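Alpha-glucosidase ([Eubacterium] rectale, PDB 6PNR) hydrolyses alpha-glycosidic bonds as a family 31 glycoside hydrolase, and probably acts as a sulfoquinovosidase that releases sulfoquinovose from sulfolipid-derived glycosides. Local coordinates at residues A[49-54]-A[101-106]; A[574-579]-A[590-595]; A[598-603]-A[614-619]. All coordinates share one frame; numbering follows the deposited sequence.

Contact 1 of 3, residues A[49-54]-A[101-106]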
loop_
_atom_site.group_PDB
_atom_site.type_symbol
_atom_site.label_atom_id
_atom_site.label_comp_id
_atom_site.label_asym_id
_atom_site.label_seq_id
_atom_site.Cartn_x
_atom_site.Cartn_y
_atom_site.Cartn_z
ATOM N N ASP A 49 9.856 -6.992 -3.980
ATOM C CA ASP A 49 10.800 -8.092 -4.082
ATOM C C ASP A 49 10.036 -9.408 -4.027
ATOM O O ASP A 49 9.038 -9.527 -3.311
ATOM C CB ASP A 49 11.841 -8.020 -2.940
ATOM C CG ASP A 49 13.077 -8.888 -3.187
ATOM O OD1 ASP A 49 13.378 -9.209 -4.365
ATOM O OD2 ASP A 49 13.748 -9.245 -2.184
ATOM N N TYR A 50 10.510 -10.393 -4.782
ATOM C CA TYR A 50 9.982 -11.754 -4.736
ATOM C C TYR A 50 11.095 -12.659 -4.214
ATOM O O TYR A 50 12.028 -12.984 -4.951
ATOM C CB TYR A 50 9.499 -12.193 -6.108
ATOM C CG TYR A 50 9.048 -13.634 -6.162
ATOM C CD1 TYR A 50 8.288 -14.187 -5.135
ATOM C CD2 TYR A 50 9.352 -14.432 -7.258
ATOM C CE1 TYR A 50 7.858 -15.513 -5.193
ATOM C CE2 TYR A 50 8.928 -15.750 -7.329
ATOM C CZ TYR A 50 8.185 -16.290 -6.296
ATOM O OH TYR A 50 7.767 -17.610 -6.383
ATOM N N VAL A 51 11.005 -13.046 -2.945
ATOM C CA VAL A 51 12.025 -13.868 -2.306
ATOM C C VAL A 51 11.664 -15.331 -2.525
ATOM O O VAL A 51 10.594 -15.783 -2.104
ATOM C CB VAL A 51 12.154 -13.548 -0.809
ATOM C CG1 VAL A 51 13.181 -14.482 -0.142
ATOM C CG2 VAL A 51 12.585 -12.085 -0.606
ATOM N N THR A 52 12.543 -16.069 -3.207
ATOM C CA THR A 52 12.361 -17.503 -3.385
ATOM C C THR A 52 13.166 -18.336 -2.392
ATOM O O THR A 52 12.799 -19.490 -2.141
ATOM C CB THR A 52 12.734 -17.918 -4.814
ATOM O OG1 THR A 52 13.992 -17.331 -5.172
ATOM C CG2 THR A 52 11.677 -17.463 -5.793
ATOM N N GLU A 53 14.243 -17.797 -1.819
ATOM C CA GLU A 53 15.005 -18.521 -0.810
ATOM C C GLU A 53 15.430 -17.582 0.306
ATOM O O GLU A 53 15.826 -16.439 0.054
ATOM C CB GLU A 53 16.249 -19.205 -1.417
ATOM C CG GLU A 53 15.954 -20.136 -2.593
ATOM C CD GLU A 53 17.196 -20.879 -3.095
ATOM O OE1 GLU A 53 18.195 -20.924 -2.350
ATOM O OE2 GLU A 53 17.174 -21.409 -4.233
ATOM N N ARG A 54 15.328 -18.064 1.544
ATOM C CA ARG A 54 15.919 -17.400 2.700
ATOM C C ARG A 54 16.156 -18.457 3.766
ATOM O O ARG A 54 15.227 -19.195 4.108
ATOM C CB ARG A 54 15.020 -16.291 3.271
ATOM C CG ARG A 54 15.437 -15.891 4.693
ATOM C CD ARG A 54 14.693 -14.683 5.275
ATOM N NE ARG A 54 15.040 -14.510 6.688
ATOM C CZ ARG A 54 14.982 -13.360 7.361
ATOM N NH1 ARG A 54 14.582 -12.239 6.761
ATOM N NH2 ARG A 54 15.337 -13.330 8.644
ATOM N N ARG A 101 20.656 -11.882 -1.508
ATOM C CA ARG A 101 19.952 -11.299 -0.373
ATOM C C ARG A 101 20.682 -11.692 0.897
ATOM O O ARG A 101 21.011 -12.869 1.094
ATOM C CB ARG A 101 18.488 -11.756 -0.300
ATOM C CG ARG A 101 17.611 -11.360 -1.506
ATOM C CD ARG A 101 17.405 -9.854 -1.626
ATOM N NE ARG A 101 16.532 -9.488 -2.755
ATOM C CZ ARG A 101 16.974 -9.055 -3.933
ATOM N NH1 ARG A 101 18.282 -8.925 -4.147
ATOM N NH2 ARG A 101 16.118 -8.740 -4.896
ATOM N N PHE A 102 20.897 -10.709 1.767
ATOM C CA PHE A 102 21.737 -10.848 2.948
ATOM C C PHE A 102 21.022 -10.169 4.109
ATOM O O PHE A 102 20.738 -8.969 4.047
ATOM C CB PHE A 102 23.112 -10.211 2.675
ATOM C CG PHE A 102 24.117 -10.365 3.778
ATOM C CD1 PHE A 102 24.965 -11.458 3.807
ATOM C CD2 PHE A 102 24.248 -9.392 4.759
ATOM C CE1 PHE A 102 25.907 -11.589 4.811
ATOM C CE2 PHE A 102 25.192 -9.509 5.767
ATOM C CZ PHE A 102 26.028 -10.610 5.793
ATOM N N TRP A 103 20.701 -10.927 5.150
ATOM C CA TRP A 103 20.066 -10.387 6.344
ATOM C C TRP A 103 21.016 -10.545 7.525
ATOM O O TRP A 103 21.396 -11.669 7.875
ATOM C CB TRP A 103 18.740 -11.088 6.642
ATOM C CG TRP A 103 17.607 -10.850 5.674
ATOM C CD1 TRP A 103 16.624 -9.898 5.773
ATOM C CD2 TRP A 103 17.303 -11.617 4.508
ATOM N NE1 TRP A 103 15.744 -10.019 4.730
ATOM C CE2 TRP A 103 16.132 -11.073 3.943
ATOM C CE3 TRP A 103 17.903 -12.718 3.886
ATOM C CZ2 TRP A 103 15.557 -11.584 2.781
ATOM C CZ3 TRP A 103 17.330 -13.228 2.745
ATOM C CH2 TRP A 103 16.165 -12.658 2.199
ATOM N N PHE A 104 21.392 -9.426 8.135
ATOM C CA PHE A 104 22.318 -9.395 9.258
ATOM C C PHE A 104 21.554 -8.955 10.496
ATOM O O PHE A 104 20.886 -7.912 10.481
ATOM C CB PHE A 104 23.487 -8.437 8.977
ATOM C CG PHE A 104 24.553 -8.443 10.043
ATOM C CD1 PHE A 104 25.572 -9.374 10.014
ATOM C CD2 PHE A 104 24.525 -7.518 11.075
ATOM C CE1 PHE A 104 26.552 -9.394 10.997
ATOM C CE2 PHE A 104 25.502 -7.525 12.063
ATOM C CZ PHE A 104 26.519 -8.462 12.019
ATOM N N ARG A 105 21.646 -9.740 11.566
ATOM C CA ARG A 105 20.929 -9.419 12.790
ATOM C C ARG A 105 21.842 -8.829 13.851
ATOM O O ARG A 105 22.985 -9.260 14.027
ATOM C CB ARG A 105 20.220 -10.651 13.334
ATOM C CG ARG A 105 19.032 -11.023 12.470
ATOM C CD ARG A 105 18.095 -11.884 13.240
ATOM N NE ARG A 105 16.860 -12.125 12.520
ATOM C CZ ARG A 105 15.922 -12.940 12.970
ATOM N NH1 ARG A 105 16.109 -13.567 14.123
ATOM N NH2 ARG A 105 14.810 -13.125 12.285
ATOM N N VAL A 106 21.321 -7.836 14.559
ATOM C CA VAL A 106 22.003 -7.198 15.672
ATOM C C VAL A 106 21.168 -7.426 16.919
ATOM O O VAL A 106 19.962 -7.149 16.917
ATOM C CB VAL A 106 22.202 -5.690 15.427
ATOM C CG1 VAL A 106 22.842 -5.056 16.623
ATOM C CG2 VAL A 106 23.023 -5.451 14.177
#

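Contact 2 of 3, residues A[574-579]-A[590-595]. With SO4 (sulfate ion), chain D.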
loop_
_atom_site.group_PDB
_atom_site.type_symbol
_atom_site.label_atom_id
_atom_site.label_comp_id
_atom_site.label_asym_id
_atom_site.label_seq_id
_atom_site.Cartn_x
_atom_site.Cartn_y
_atom_site.Cartn_z
ATOM N N ARG A 574 21.599 19.777 17.278
ATOM C CA ARG A 574 21.888 18.591 18.071
ATOM C C ARG A 574 20.645 18.086 18.782
ATOM O O ARG A 574 19.806 18.881 19.219
ATOM C CB ARG A 574 22.961 18.894 19.130
ATOM C CG ARG A 574 24.141 19.632 18.555
ATOM C CD ARG A 574 25.146 20.084 19.592
ATOM N NE ARG A 574 26.189 20.887 18.946
ATOM C CZ ARG A 574 27.250 21.393 19.565
ATOM N NH1 ARG A 574 27.428 21.179 20.866
ATOM N NH2 ARG A 574 28.128 22.121 18.881
ATOM N N PRO A 575 20.513 16.775 18.940
ATOM C CA PRO A 575 19.396 16.247 19.723
ATOM C C PRO A 575 19.622 16.522 21.200
ATOM O O PRO A 575 20.756 16.666 21.667
ATOM C CB PRO A 575 19.424 14.748 19.412
ATOM C CG PRO A 575 20.836 14.464 19.083
ATOM C CD PRO A 575 21.382 15.705 18.419
ATOM N N LEU A 576 18.521 16.627 21.939
ATOM C CA LEU A 576 18.651 17.006 23.341
ATOM C C LEU A 576 19.541 16.031 24.106
ATOM O O LEU A 576 20.303 16.449 24.986
ATOM C CB LEU A 576 17.269 17.109 23.979
ATOM C CG LEU A 576 16.617 18.490 24.038
ATOM C CD1 LEU A 576 16.482 19.139 22.648
ATOM C CD2 LEU A 576 15.248 18.381 24.701
ATOM N N PHE A 577 19.498 14.742 23.756
ATOM C CA PHE A 577 20.278 13.757 24.493
ATOM C C PHE A 577 21.764 13.841 24.203
ATOM O O PHE A 577 22.537 13.136 24.858
ATOM C CB PHE A 577 19.760 12.335 24.221
ATOM C CG PHE A 577 19.849 11.893 22.780
ATOM C CD1 PHE A 577 21.043 11.445 22.246
ATOM C CD2 PHE A 577 18.716 11.889 21.965
ATOM C CE1 PHE A 577 21.126 11.024 20.930
ATOM C CE2 PHE A 577 18.793 11.463 20.638
ATOM C CZ PHE A 577 19.997 11.022 20.125
ATOM N N MET A 578 22.193 14.684 23.260
ATOM C CA MET A 578 23.621 14.821 23.011
ATOM C C MET A 578 24.322 15.532 24.158
ATOM O O MET A 578 25.521 15.327 24.363
ATOM C CB MET A 578 23.874 15.573 21.707
ATOM C CG MET A 578 25.341 15.653 21.332
ATOM S SD MET A 578 25.588 16.143 19.624
ATOM C CE MET A 578 25.346 14.572 18.787
ATOM N N HIS A 579 23.603 16.368 24.910
ATOM C CA HIS A 579 24.187 17.064 26.047
ATOM C C HIS A 579 23.489 16.750 27.358
ATOM O O HIS A 579 23.927 17.237 28.404
ATOM C CB HIS A 579 24.173 18.579 25.825
ATOM C CG HIS A 579 25.086 19.030 24.733
ATOM N ND1 HIS A 579 26.458 18.928 24.823
ATOM C CD2 HIS A 579 24.825 19.588 23.526
ATOM C CE1 HIS A 579 27.003 19.403 23.716
ATOM N NE2 HIS A 579 26.035 19.801 22.910
ATOM N N GLN A 590 11.811 15.046 18.964
ATOM C CA GLN A 590 12.389 15.282 17.650
ATOM C C GLN A 590 11.978 16.609 17.022
ATOM O O GLN A 590 12.384 16.881 15.885
ATOM C CB GLN A 590 12.056 14.115 16.697
ATOM C CG GLN A 590 10.597 14.021 16.276
ATOM C CD GLN A 590 10.349 12.937 15.236
ATOM O OE1 GLN A 590 10.738 11.781 15.412
ATOM N NE2 GLN A 590 9.705 13.312 14.133
ATOM N N TYR A 591 11.205 17.448 17.718
ATOM C CA TYR A 591 10.873 18.778 17.214
ATOM C C TYR A 591 11.425 19.891 18.108
ATOM O O TYR A 591 11.028 21.057 17.970
ATOM C CB TYR A 591 9.355 18.905 17.016
ATOM C CG TYR A 591 8.813 17.887 16.012
ATOM C CD1 TYR A 591 9.282 17.850 14.706
ATOM C CD2 TYR A 591 7.852 16.961 16.379
ATOM C CE1 TYR A 591 8.795 16.916 13.789
ATOM C CE2 TYR A 591 7.351 16.037 15.473
ATOM C CZ TYR A 591 7.821 16.021 14.186
ATOM O OH TYR A 591 7.344 15.079 13.305
ATOM N N GLU A 592 12.338 19.563 19.011
ATOM C CA GLU A 592 13.235 20.536 19.619
ATOM C C GLU A 592 14.667 20.128 19.298
ATOM O O GLU A 592 14.955 18.943 19.109
ATOM C CB GLU A 592 13.062 20.616 21.154
ATOM C CG GLU A 592 11.609 20.557 21.620
ATOM C CD GLU A 592 11.474 20.738 23.119
ATOM O OE1 GLU A 592 12.468 20.491 23.837
ATOM O OE2 GLU A 592 10.378 21.124 23.576
ATOM N N TYR A 593 15.563 21.109 19.246
ATOM C CA TYR A 593 16.982 20.832 19.065
ATOM C C TYR A 593 17.817 21.806 19.885
ATOM O O TYR A 593 17.382 22.923 20.179
ATOM C CB TYR A 593 17.407 20.904 17.580
ATOM C CG TYR A 593 17.209 22.245 16.889
ATOM C CD1 TYR A 593 16.006 22.556 16.246
ATOM C CD2 TYR A 593 18.232 23.184 16.843
ATOM C CE1 TYR A 593 15.833 23.784 15.590
ATOM C CE2 TYR A 593 18.067 24.407 16.202
ATOM C CZ TYR A 593 16.872 24.703 15.574
ATOM O OH TYR A 593 16.723 25.923 14.937
ATOM N N LEU A 594 19.018 21.359 20.270
ATOM C CA LEU A 594 20.014 22.258 20.843
ATOM C C LEU A 594 20.765 22.923 19.697
ATOM O O LEU A 594 21.303 22.234 18.823
ATOM C CB LEU A 594 20.979 21.506 21.770
ATOM C CG LEU A 594 20.308 20.707 22.897
ATOM C CD1 LEU A 594 21.304 19.878 23.732
ATOM C CD2 LEU A 594 19.498 21.639 23.787
ATOM N N PHE A 595 20.755 24.255 19.673
ATOM C CA PHE A 595 21.491 25.049 18.691
ATOM C C PHE A 595 22.861 25.288 19.310
ATOM O O PHE A 595 23.075 26.253 20.042
ATOM C CB PHE A 595 20.742 26.344 18.392
ATOM C CG PHE A 595 21.406 27.242 17.377
ATOM C CD1 PHE A 595 21.825 26.750 16.150
ATOM C CD2 PHE A 595 21.542 28.598 17.629
ATOM C CE1 PHE A 595 22.405 27.587 15.204
ATOM C CE2 PHE A 595 22.118 29.444 16.690
ATOM C CZ PHE A 595 22.549 28.934 15.475
HETATM S S SO4 D . 8.400 16.053 20.200
HETATM O O1 SO4 D . 9.083 14.912 19.574
HETATM O O2 SO4 D . 8.163 15.747 21.621
HETATM O O3 SO4 D . 7.097 16.272 19.556
HETATM O O4 SO4 D . 9.229 17.268 20.093
HETATM O O HOH W 1 16.077 16.712 20.283
#

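Contact 3 of 3, residues A[598-603]-A[614-619]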
loop_
_atom_site.group_PDB
_atom_site.type_symbol
_atom_site.label_atom_id
_atom_site.label_comp_id
_atom_site.label_asym_id
_atom_site.label_seq_id
_atom_site.Cartn_x
_atom_site.Cartn_y
_atom_site.Cartn_z
ATOM N N ASP A 598 24.597 25.826 23.876
ATOM C CA ASP A 598 24.130 26.894 24.739
ATOM C C ASP A 598 22.698 27.334 24.472
ATOM O O ASP A 598 22.219 28.244 25.159
ATOM C CB ASP A 598 25.066 28.097 24.626
ATOM C CG ASP A 598 26.430 27.837 25.256
ATOM O OD1 ASP A 598 26.700 26.683 25.645
ATOM O OD2 ASP A 598 27.227 28.788 25.361
ATOM N N MET A 599 21.995 26.726 23.512
ATOM C CA MET A 599 20.642 27.161 23.190
ATOM C C MET A 599 19.729 25.977 22.928
ATOM O O MET A 599 20.152 24.968 22.358
ATOM C CB MET A 599 20.611 28.086 21.967
ATOM C CG MET A 599 21.303 29.410 22.163
ATOM S SD MET A 599 20.774 30.641 20.941
ATOM C CE MET A 599 19.256 31.243 21.696
ATOM N N LEU A 600 18.471 26.109 23.348
ATOM C CA LEU A 600 17.431 25.148 23.013
ATOM C C LEU A 600 16.399 25.854 22.148
ATOM O O LEU A 600 15.913 26.931 22.510
ATOM C CB LEU A 600 16.769 24.552 24.258
ATOM C CG LEU A 600 15.836 23.380 23.918
ATOM C CD1 LEU A 600 15.895 22.341 25.016
ATOM C CD2 LEU A 600 14.369 23.830 23.702
ATOM N N ILE A 601 16.088 25.259 21.001
ATOM C CA ILE A 601 15.121 25.808 20.059
ATOM C C ILE A 601 13.983 24.813 19.927
ATOM O O ILE A 601 14.223 23.620 19.709
ATOM C CB ILE A 601 15.750 26.087 18.681
ATOM C CG1 ILE A 601 17.131 26.756 18.837
ATOM C CG2 ILE A 601 14.788 26.936 17.841
ATOM C CD1 ILE A 601 17.102 28.114 19.583
ATOM N N ALA A 602 12.753 25.308 20.064
ATOM C CA ALA A 602 11.534 24.504 19.934
ATOM C C ALA A 602 10.592 25.237 18.990
ATOM O O ALA A 602 9.709 25.980 19.435
ATOM C CB ALA A 602 10.875 24.277 21.293
ATOM N N PRO A 603 10.759 25.069 17.678
ATOM C CA PRO A 603 9.996 25.893 16.727
ATOM C C PRO A 603 8.497 25.624 16.778
ATOM O O PRO A 603 8.050 24.482 16.896
ATOM C CB PRO A 603 10.585 25.497 15.366
ATOM C CG PRO A 603 11.976 25.028 15.695
ATOM C CD PRO A 603 11.817 24.297 17.011
ATOM N N VAL A 614 6.955 23.575 25.729
ATOM C CA VAL A 614 8.373 23.267 25.570
ATOM C C VAL A 614 8.788 22.319 26.681
ATOM O O VAL A 614 8.393 22.500 27.838
ATOM C CB VAL A 614 9.236 24.548 25.614
ATOM C CG1 VAL A 614 10.722 24.220 25.456
ATOM C CG2 VAL A 614 8.768 25.560 24.567
ATOM N N TYR A 615 9.582 21.311 26.343
ATOM C CA TYR A 615 10.272 20.524 27.353
ATOM C C TYR A 615 11.722 20.988 27.434
ATOM O O TYR A 615 12.457 20.908 26.445
ATOM C CB TYR A 615 10.222 19.025 27.064
ATOM C CG TYR A 615 11.099 18.275 28.047
ATOM C CD1 TYR A 615 10.624 17.947 29.312
ATOM C CD2 TYR A 615 12.415 17.939 27.734
ATOM C CE1 TYR A 615 11.421 17.285 30.231
ATOM C CE2 TYR A 615 13.226 17.276 28.652
ATOM C CZ TYR A 615 12.716 16.951 29.898
ATOM O OH TYR A 615 13.497 16.296 30.823
ATOM N N LEU A 616 12.138 21.450 28.618
ATOM C CA LEU A 616 13.531 21.805 28.855
ATOM C C LEU A 616 14.209 20.741 29.707
ATOM O O LEU A 616 13.655 20.337 30.738
ATOM C CB LEU A 616 13.644 23.164 29.556
ATOM C CG LEU A 616 13.218 24.412 28.798
ATOM C CD1 LEU A 616 13.362 25.626 29.699
ATOM C CD2 LEU A 616 14.048 24.572 27.537
ATOM N N PRO A 617 15.383 20.255 29.313
ATOM C CA PRO A 617 16.173 19.411 30.216
ATOM C C PRO A 617 16.592 20.194 31.453
ATOM O O PRO A 617 16.583 21.425 31.466
ATOM C CB PRO A 617 17.394 19.020 29.371
ATOM C CG PRO A 617 16.969 19.263 27.935
ATOM C CD PRO A 617 16.012 20.409 27.989
ATOM N N GLN A 618 16.975 19.455 32.500
ATOM C CA GLN A 618 17.414 20.050 33.762
ATOM C C GLN A 618 18.680 20.877 33.587
ATOM O O GLN A 618 19.762 20.324 33.364
ATOM C CB GLN A 618 17.661 18.967 34.823
ATOM C CG GLN A 618 16.416 18.220 35.265
ATOM C CD GLN A 618 15.456 19.092 36.059
ATOM O OE1 GLN A 618 15.867 19.831 36.962
ATOM N NE2 GLN A 618 14.168 19.012 35.724
ATOM N N ASP A 619 18.557 22.193 33.712
ATOM C CA ASP A 619 19.674 23.115 33.528
ATOM C C ASP A 619 19.151 24.500 33.865
ATOM O O ASP A 619 17.954 24.683 34.106
ATOM C CB ASP A 619 20.229 23.050 32.102
ATOM C CG ASP A 619 21.702 23.384 32.033
ATOM O OD1 ASP A 619 22.171 24.173 32.878
ATOM O OD2 ASP A 619 22.387 22.854 31.134
#

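Contact 1 of 3, residues A[49-54]-A[101-106]
R54 lies over one face of the W103 indole, with its guanidinium plane inclined 37° to the ring plane. R54 CZ is 4.0 Å from the centroid of the W103 five-membered ring and 9° off the ring normal, which defines a cation-pi contact. Further back along the same side chain, R54 CD sits 3.8 Å from the centroid of the W103 six-membered ring, a CH-pi contact. CG anti to the backbone N (chi1 163°) and an extended chain beyond it lay the R54 methylenes over the benzo ring. The tilt brings R54 NH1 to 3.2 Å from W103 NE1; both are donors, so the approach is not a hydrogen bond. V51 CG1 adds an apolar touch, 4.2 Å from W103 CH2. D49 and R101 meet tip to tip in a salt bridge gripped side-on: R101 NH2 donates to D49 OD1 at 2.8 Å and R101 NE to D49 OD2 at 2.9 Å. Both oxygens lie close to the guanidinium plane, whereas OD1 is met from above the carboxylate plane.

Strands 44-56 and 101-107 are not sheet neighbours. Strand 29-41 runs between them in the antiparallel sheet of the N-terminal beta domain, so the contact is made by side chains reaching across it. T52 and E53 both face V33 on that middle strand, a classic beta bulge. R54 NH2 comes within 3.7 Å of R105 NH2, a like-charge approach probably eased by E199, which forms salt bridges with both arginines. R101 NH2 has a second acid in E36, and Y50 OH bonds E199 of the second subunit.

Contact 2 of 3, residues A[574-579]-A[590-595]
L594 N donates to R574 O at 2.8 Å with an N-H...O angle of 155°, and R574 N returns the bond to L594 O at 2.9 Å. These reciprocal bonds make R574 and L594 an antiparallel hydrogen-bonded pair, joining the edge strand 573-574 to strand 593-595 in a sheet of the C-terminal domain. Past the pair, residues 575-579 turn away from the strand, the turn closed by a bond from M578 N to P575 O.

The L594 side chain packs against this turn. Its CD1 comes to 3.5 Å from H579 CD2, approaching the imidazole at its edge and near its plane, while L594 CD2 lies 4.1 Å from L576 CD1. L576 CD2 reaches the carboxylate of E592, whose OE2 accepts a bond from Y615 N. The backbone gap between the segments is spanned by a water that accepts from L576 N at 3.0 Å and lies 2.8 Å from E592 O. At the far end, Q590 N and Y591 N both donate to a sulfate ion, probably from the crystallisation liquor, with Q590 N 2.8 Å from its O1.

R574 has CG anti to the carbonyl carbon (chi1 -47°) and an extended chain beyond, which carries its guanidinium to the H579 ring. R574 NH1 donates to H579 NE2 at 2.8 Å and 156°, along a line close to the planes of both groups. R574 NE bonds P571 O and R574 NH2 forms a salt bridge with E564, so all three nitrogens are engaged and the group can hardly rotate. Since NE2 acts as an acceptor beside a cation, the H579 imidazole is probably neutral, with its proton on ND1.

Contact 3 of 3, residues A[598-603]-A[614-619]
L600 meets P617 tip to tip, and with L616 and V614 they form an apolar interface between two sheets of the C-terminal domain. Strand 599-601 belongs to a six-stranded antiparallel sheet, strand 611-616 to a two-stranded one with 633-638. The axes of segments 599-601 and 614-616 are 9.0 Å apart and run nearly antiparallel, at 154°. No hydrogen bond crosses between the segments, which, with that spacing, is the geometry of sheets packed through their side chains, consistent with a beta-sandwich.

The tight part is centred on L600 CD1, which lies 3.5 Å from P617 CD. With CG anti to the backbone N (chi1 -171°), the L600 side chain points across the interface, and its chi2 of 145° lies off the staggered values, perhaps because the two methyls are fitted among L616, P617 and V614. Neighbours close the layer: L600 also touches L594 and W621, and L616 packs on W621 and F647. An alanine in place of L600 would remove both methyls and would probably open a gap between P617 and V614 and leave L616 CD2 without its partner across the interface.

Packing is thinner toward A602, where the one methyl of A602, CB, rests against both branches of V614, 4.1 Å from CG2 and 4.2 Å from CG1. V614 CG1 is shared, since it also lies 4.1 Å from L600 CD2. The solvent side belongs to the other segment: Y615 is partly exposed and its OH bonds D583, while Q618 beyond the proline is exposed and has no part in the packing. Back in the tight region, L616 CD2 sits almost evenly between the two branches of L600, 3.8 Å from CD1 and 3.9 Å from CD2.

In the fold
From the N terminus, contact 1 comes first: 49-54 and 101-106 close a loop of 46 intervening residues, 27 of them strand, within the N-terminal beta domain. The chain then runs through the parallel barrel strands from 242-245 to 437-439 before contact 2 opens. Contacts 2 and 3 each close a ten-residue loop in the C-terminal domain; all three contacts lie in series along the chain, none crossing another. Contact 1 is remote, its nearest atoms about 17 Å from contact 2 and about 27 Å from contact 3. Contacts 2 and 3 are joined directly, since strands 593-595 and 599-601 are sheet neighbours. Y593 O and I601 N probably hydrogen-bond there, linking the sheet edge to the inter-sheet packing.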